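Local coordinates for protein dehydrogenase (Sinorhizobium meliloti, PDB 3UOE) that probably works as an oxidoreductase of the malate/L-lactate dehydrogenase (LDH2/MDH2) family, at residues E60-P65 with M140-Y145; G190-L195 with G328-R333. One frame throughout, in Å; residues are numbered along the deposited sequence.

Contact 1: residues E60-P65 with M140-Y145; sequences ELRGLP and MGMLAY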
loop_
_atom_site.group_PDB
_atom_site.type_symbol
_atom_site.label_atom_id
_atom_site.label_comp_id
_atom_site.label_asym_id
_atom_site.label_seq_id
_atom_site.Cartn_x
_atom_site.Cartn_y
_atom_site.Cartn_z
ATOM N N GLU A 60 -16.600 -14.063 -9.373
ATOM C CA GLU A 60 -18.048 -14.059 -9.612
ATOM C C GLU A 60 -18.828 -14.163 -8.297
ATOM O O GLU A 60 -19.683 -13.334 -8.015
ATOM C CB GLU A 60 -18.454 -15.217 -10.523
ATOM C CG GLU A 60 -17.866 -15.170 -11.913
ATOM C CD GLU A 60 -18.454 -14.056 -12.765
ATOM O OE1 GLU A 60 -19.348 -13.331 -12.286
ATOM O OE2 GLU A 60 -18.023 -13.912 -13.925
ATOM N N LEU A 61 -18.513 -15.175 -7.493
ATOM C CA LEU A 61 -19.237 -15.416 -6.238
ATOM C C LEU A 61 -19.158 -14.233 -5.276
ATOM O O LEU A 61 -20.090 -13.986 -4.500
ATOM C CB LEU A 61 -18.722 -16.683 -5.537
ATOM C CG LEU A 61 -18.964 -18.054 -6.177
ATOM C CD1 LEU A 61 -18.083 -19.115 -5.517
ATOM C CD2 LEU A 61 -20.446 -18.459 -6.129
ATOM N N ARG A 62 -18.047 -13.502 -5.327
ATOM C CA ARG A 62 -17.812 -12.410 -4.384
ATOM C C ARG A 62 -18.285 -11.048 -4.892
ATOM O O ARG A 62 -18.050 -10.024 -4.253
ATOM C CB ARG A 62 -16.333 -12.343 -3.998
ATOM C CG ARG A 62 -15.861 -13.568 -3.238
ATOM C CD ARG A 62 -14.357 -13.596 -3.082
ATOM N NE ARG A 62 -13.996 -14.442 -1.955
ATOM C CZ ARG A 62 -13.225 -15.517 -2.039
ATOM N NH1 ARG A 62 -12.698 -15.865 -3.204
ATOM N NH2 ARG A 62 -12.963 -16.234 -0.954
ATOM N N GLY A 63 -18.946 -11.035 -6.041
ATOM C CA GLY A 63 -19.455 -9.796 -6.600
ATOM C C GLY A 63 -18.404 -8.974 -7.327
ATOM O O GLY A 63 -18.516 -7.750 -7.407
ATOM N N LEU A 64 -17.386 -9.640 -7.867
ATOM C CA LEU A 64 -16.375 -8.966 -8.677
ATOM C C LEU A 64 -16.325 -9.565 -10.089
ATOM O O LEU A 64 -15.329 -10.174 -10.482
ATOM C CB LEU A 64 -15.014 -9.061 -8.001
ATOM C CG LEU A 64 -13.896 -8.170 -8.540
ATOM C CD1 LEU A 64 -14.044 -6.731 -8.049
ATOM C CD2 LEU A 64 -12.547 -8.740 -8.129
ATOM N N PRO A 65 -17.413 -9.401 -10.856
ATOM C CA PRO A 65 -17.486 -10.000 -12.195
ATOM C C PRO A 65 -16.424 -9.447 -13.144
ATOM O O PRO A 65 -16.117 -10.086 -14.149
ATOM C CB PRO A 65 -18.895 -9.610 -12.677
ATOM C CG PRO A 65 -19.286 -8.432 -11.798
ATOM C CD PRO A 65 -18.693 -8.781 -10.472
HETATM N N MSE A 140 -3.491 -12.250 -13.308
HETATM C CA MSE A 140 -3.600 -12.892 -12.002
HETATM C C MSE A 140 -5.033 -13.019 -11.509
HETATM O O MSE A 140 -5.313 -13.746 -10.553
HETATM C CB MSE A 140 -2.811 -12.081 -10.973
HETATM C CG MSE A 140 -1.327 -12.173 -11.172
HETATM SE SE MSE A 140 -0.769 -14.013 -10.863
HETATM C CE MSE A 140 0.845 -14.012 -11.998
ATOM N N GLY A 141 -5.939 -12.291 -12.144
ATOM C CA GLY A 141 -7.291 -12.219 -11.640
ATOM C C GLY A 141 -7.328 -11.510 -10.299
ATOM O O GLY A 141 -6.553 -10.583 -10.058
HETATM N N MSE A 142 -8.228 -11.952 -9.427
HETATM C CA MSE A 142 -8.512 -11.259 -8.176
HETATM C C MSE A 142 -7.464 -11.538 -7.115
HETATM O O MSE A 142 -7.354 -12.662 -6.638
HETATM C CB MSE A 142 -9.884 -11.690 -7.659
HETATM C CG MSE A 142 -10.209 -11.213 -6.245
HETATM SE SE MSE A 142 -11.941 -11.919 -5.606
HETATM C CE MSE A 142 -11.438 -13.776 -5.292
ATOM N N LEU A 143 -6.715 -10.514 -6.721
ATOM C CA LEU A 143 -5.586 -10.724 -5.816
ATOM C C LEU A 143 -5.991 -11.177 -4.407
ATOM O O LEU A 143 -5.181 -11.752 -3.687
ATOM C CB LEU A 143 -4.701 -9.479 -5.749
ATOM C CG LEU A 143 -4.117 -8.980 -7.079
ATOM C CD1 LEU A 143 -2.996 -7.964 -6.836
ATOM C CD2 LEU A 143 -3.611 -10.144 -7.926
ATOM N N ALA A 144 -7.239 -10.922 -4.019
ATOM C CA ALA A 144 -7.720 -11.336 -2.702
ATOM C C ALA A 144 -7.555 -12.847 -2.519
ATOM O O ALA A 144 -7.327 -13.330 -1.404
ATOM C CB ALA A 144 -9.194 -10.918 -2.497
ATOM N N TYR A 145 -7.660 -13.585 -3.623
ATOM C CA TYR A 145 -7.558 -15.040 -3.591
ATOM C C TYR A 145 -6.231 -15.471 -2.951
ATOM O O TYR A 145 -6.201 -16.356 -2.095
ATOM C CB TYR A 145 -7.676 -15.611 -5.010
ATOM C CG TYR A 145 -7.769 -17.127 -5.063
ATOM C CD1 TYR A 145 -6.625 -17.916 -5.001
ATOM C CD2 TYR A 145 -9.000 -17.762 -5.169
ATOM C CE1 TYR A 145 -6.701 -19.305 -5.037
ATOM C CE2 TYR A 145 -9.093 -19.147 -5.210
ATOM C CZ TYR A 145 -7.942 -19.914 -5.142
ATOM O OH TYR A 145 -8.032 -21.289 -5.186
#
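Met142, a selenomethionine, reaches across to Arg62 and Leu64 and carries nearly all of its side of the contact. Its end is the tightly packed part. Methyl CE lies 3.2 Å from Arg62 NH1 and 3.7 Å from Arg62 CD, approaching the guanidinium obliquely. The selenium SE sits 3.9 Å from the same Arg62 CD. The two side chains cross at about a right angle. Met142 leaves its backbone with CG anti to the N (chi1 171°) and then bends at chi3 (73°), which brings the methyl against NH1 and CD of the arginine. Arg62 runs extended from CG to NE, and its charged end is paired outside the two segments. NH1 makes a salt bridge with Glu58 and NH2 one with Glu148. A leucine at Arg62 would probably cost Glu148 and Glu58 the charge that bridges them, leaving Glu58 with Arg333, and open a gap beside the Met142 methyl.

The segment 60-65 holds the end of helix 46-61, closed by a Schellman motif. Gly63, with positive phi, is its C-prime residue. Gly63 N bonds to Glu60 O, and Leu64 N reaches back to Ala59 O. The turn delivers both Arg62 and Leu64 to the loop that leads into helix 144-152. The join is packing between the end of one helix and the approach to another.

The looser side is at Leu64, which is only partly buried. Its CD2 meets Met142 CG at 3.9 Å and Met142 CB at 4.0 Å, an ordinary apolar contact on the part of the selenomethionine chain nearest the backbone. Its chain neighbours Gly63 and Pro65 are exposed to solvent. On the opposite segment, Tyr145 instead packs against Leu51, Leu55 and Glu58 of helix 46-61.

Contact 2: residues G190-L195 with G328-R333; sequences GHPFVL and GARARR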
loop_
_atom_site.group_PDB
_atom_site.type_symbol
_atom_site.label_atom_id
_atom_site.label_comp_id
_atom_site.label_asym_id
_atom_site.label_seq_id
_atom_site.Cartn_x
_atom_site.Cartn_y
_atom_site.Cartn_z
ATOM N N GLY A 190 -10.930 -16.552 13.480
ATOM C CA GLY A 190 -11.629 -17.267 12.435
ATOM C C GLY A 190 -11.295 -16.632 11.105
ATOM O O GLY A 190 -10.219 -16.858 10.546
ATOM N N HIS A 191 -12.213 -15.812 10.612
ATOM C CA HIS A 191 -12.078 -15.207 9.298
ATOM C C HIS A 191 -10.945 -14.190 9.235
ATOM O O HIS A 191 -10.849 -13.296 10.082
ATOM C CB HIS A 191 -13.402 -14.568 8.886
ATOM C CG HIS A 191 -14.560 -15.511 8.958
ATOM N ND1 HIS A 191 -14.868 -16.388 7.940
ATOM C CD2 HIS A 191 -15.469 -15.735 9.937
ATOM C CE1 HIS A 191 -15.926 -17.103 8.281
ATOM N NE2 HIS A 191 -16.308 -16.728 9.490
ATOM N N PRO A 192 -10.089 -14.318 8.212
ATOM C CA PRO A 192 -8.916 -13.453 8.078
ATOM C C PRO A 192 -9.264 -12.047 7.600
ATOM O O PRO A 192 -10.228 -11.853 6.861
ATOM C CB PRO A 192 -8.061 -14.162 7.012
ATOM C CG PRO A 192 -8.834 -15.368 6.567
ATOM C CD PRO A 192 -10.227 -15.256 7.085
ATOM N N PHE A 193 -8.466 -11.076 8.026
ATOM C CA PHE A 193 -8.490 -9.753 7.433
ATOM C C PHE A 193 -8.019 -9.879 5.978
ATOM O O PHE A 193 -6.939 -10.407 5.712
ATOM C CB PHE A 193 -7.564 -8.819 8.211
ATOM C CG PHE A 193 -7.306 -7.502 7.522
ATOM C CD1 PHE A 193 -6.279 -7.382 6.586
ATOM C CD2 PHE A 193 -8.083 -6.386 7.812
ATOM C CE1 PHE A 193 -6.033 -6.164 5.946
ATOM C CE2 PHE A 193 -7.844 -5.158 7.186
ATOM C CZ PHE A 193 -6.819 -5.047 6.246
ATOM N N VAL A 194 -8.839 -9.424 5.040
ATOM C CA VAL A 194 -8.495 -9.541 3.623
ATOM C C VAL A 194 -8.808 -8.256 2.860
ATOM O O VAL A 194 -9.962 -7.980 2.538
ATOM C CB VAL A 194 -9.207 -10.744 2.928
ATOM C CG1 VAL A 194 -8.845 -10.793 1.449
ATOM C CG2 VAL A 194 -8.841 -12.062 3.611
ATOM N N LEU A 195 -7.763 -7.480 2.575
ATOM C CA LEU A 195 -7.892 -6.233 1.835
ATOM C C LEU A 195 -7.448 -6.438 0.395
ATOM O O LEU A 195 -6.397 -7.027 0.154
ATOM C CB LEU A 195 -7.024 -5.152 2.474
ATOM C CG LEU A 195 -7.033 -3.774 1.807
ATOM C CD1 LEU A 195 -8.388 -3.086 1.985
ATOM C CD2 LEU A 195 -5.905 -2.908 2.362
ATOM N N GLY A 328 -17.663 -8.175 3.587
ATOM C CA GLY A 328 -18.586 -8.061 2.476
ATOM C C GLY A 328 -18.426 -9.204 1.490
ATOM O O GLY A 328 -19.396 -9.868 1.129
ATOM N N ALA A 329 -17.190 -9.437 1.061
ATOM C CA ALA A 329 -16.897 -10.492 0.102
ATOM C C ALA A 329 -17.406 -11.840 0.610
ATOM O O ALA A 329 -18.019 -12.613 -0.137
ATOM C CB ALA A 329 -15.404 -10.551 -0.179
ATOM N N ARG A 330 -17.159 -12.118 1.886
ATOM C CA ARG A 330 -17.617 -13.371 2.479
ATOM C C ARG A 330 -19.137 -13.476 2.518
ATOM O O ARG A 330 -19.693 -14.526 2.206
ATOM C CB ARG A 330 -17.021 -13.580 3.876
ATOM C CG ARG A 330 -15.657 -14.258 3.836
ATOM C CD ARG A 330 -15.212 -14.695 5.214
ATOM N NE ARG A 330 -15.042 -13.551 6.098
ATOM C CZ ARG A 330 -13.910 -12.862 6.215
ATOM N NH1 ARG A 330 -12.826 -13.199 5.508
ATOM N NH2 ARG A 330 -13.863 -11.834 7.053
ATOM N N ALA A 331 -19.809 -12.394 2.893
ATOM C CA ALA A 331 -21.271 -12.387 2.877
ATOM C C ALA A 331 -21.821 -12.594 1.462
ATOM O O ALA A 331 -22.787 -13.327 1.271
ATOM C CB ALA A 331 -21.823 -11.099 3.492
ATOM N N ARG A 332 -21.206 -11.954 0.470
ATOM C CA ARG A 332 -21.654 -12.131 -0.911
ATOM C C ARG A 332 -21.399 -13.550 -1.409
ATOM O O ARG A 332 -22.240 -14.128 -2.095
ATOM C CB ARG A 332 -21.009 -11.107 -1.839
ATOM C CG ARG A 332 -21.471 -9.687 -1.570
ATOM C CD ARG A 332 -20.917 -8.684 -2.585
ATOM N NE ARG A 332 -19.501 -8.376 -2.377
ATOM C CZ ARG A 332 -19.047 -7.419 -1.570
ATOM N NH1 ARG A 332 -19.900 -6.676 -0.869
ATOM N NH2 ARG A 332 -17.738 -7.208 -1.461
ATOM N N ARG A 333 -20.257 -14.126 -1.042
ATOM C CA ARG A 333 -19.942 -15.481 -1.499
ATOM C C ARG A 333 -20.981 -16.471 -0.991
ATOM O O ARG A 333 -21.495 -17.286 -1.749
ATOM C CB ARG A 333 -18.544 -15.921 -1.060
ATOM C CG ARG A 333 -18.135 -17.258 -1.639
ATOM C CD ARG A 333 -16.815 -17.754 -1.056
ATOM N NE ARG A 333 -16.288 -18.860 -1.847
ATOM C CZ ARG A 333 -16.731 -20.115 -1.779
ATOM N NH1 ARG A 333 -17.716 -20.436 -0.953
ATOM N NH2 ARG A 333 -16.194 -21.054 -2.548
#
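Arg330 lays its guanidinium against His191 and gives one hydrogen bond to the backbone of Pro192. The His191 CB stands over one face of the guanidinium, 3.2 Å above the plane and over its centre. The imidazole and guanidinium planes are 27° apart, so the two flat groups are inclined and not strictly stacked. The ring itself meets the arginine at CD and NE, while CB faces CZ. His191 ND1 is 3.2 Å from Arg330 CD, and His191 CG is 3.5 Å from Arg330 NE. ND1 also comes near NE, but the angle is too poor for a hydrogen bond. His191 has CG anti to its carbonyl carbon, which sets the ring alongside Arg330 CD and NE.

The polar link is made at the edge of the guanidinium. Arg330 NH1 donates to Pro192 O at 3.2 Å, with an N-H...O angle of 152°. The donor lies in the carbonyl plane, on a lone pair of the oxygen. The acceptor is slightly out of the guanidinium plane. NH1 also lies 3.7 Å from Pro192 CD, so the proline ring packs beside the bond. Arg330 bends at chi3 (-63°), which turns its end toward the proline carbonyl. NH2 makes a long, weak ion pair with Asp327.

His191 is solvent-exposed, whereas Pro192 is buried against Ala151 of helix 144-152. The loop residues His191 and Pro192 lead into strand 193-197, an outermost strand of the mixed sheet within this chain. Strand 193-197 pairs antiparallel with strand 182-186, while Phe193 packs on Leu258 of the second subunit. Arg330 thus fastens helix 327-339 to the entrance of this strand.

Overall arrangement
Contact 1 comes first along the chain and closes before contact 2 opens; their centres lie about 12 Å apart. The centre of contact 1 is about 6 Å from the centre of the chain, and that of contact 2 is further out, at about 15 Å. They touch in two places. Arg62 O probably accepts a hydrogen bond from Arg332 NE at 2.9 Å, and Leu61 packs on Arg333, so the end of helix 46-61 rests on helix 327-339. Ala144, of segment 140-145, packs on Val194 of strand 193-197. Arg330 links helix 327-339 to the loop before that strand, an outermost one of the mixed sheet within this chain. Distant parts of the chain are thereby joined.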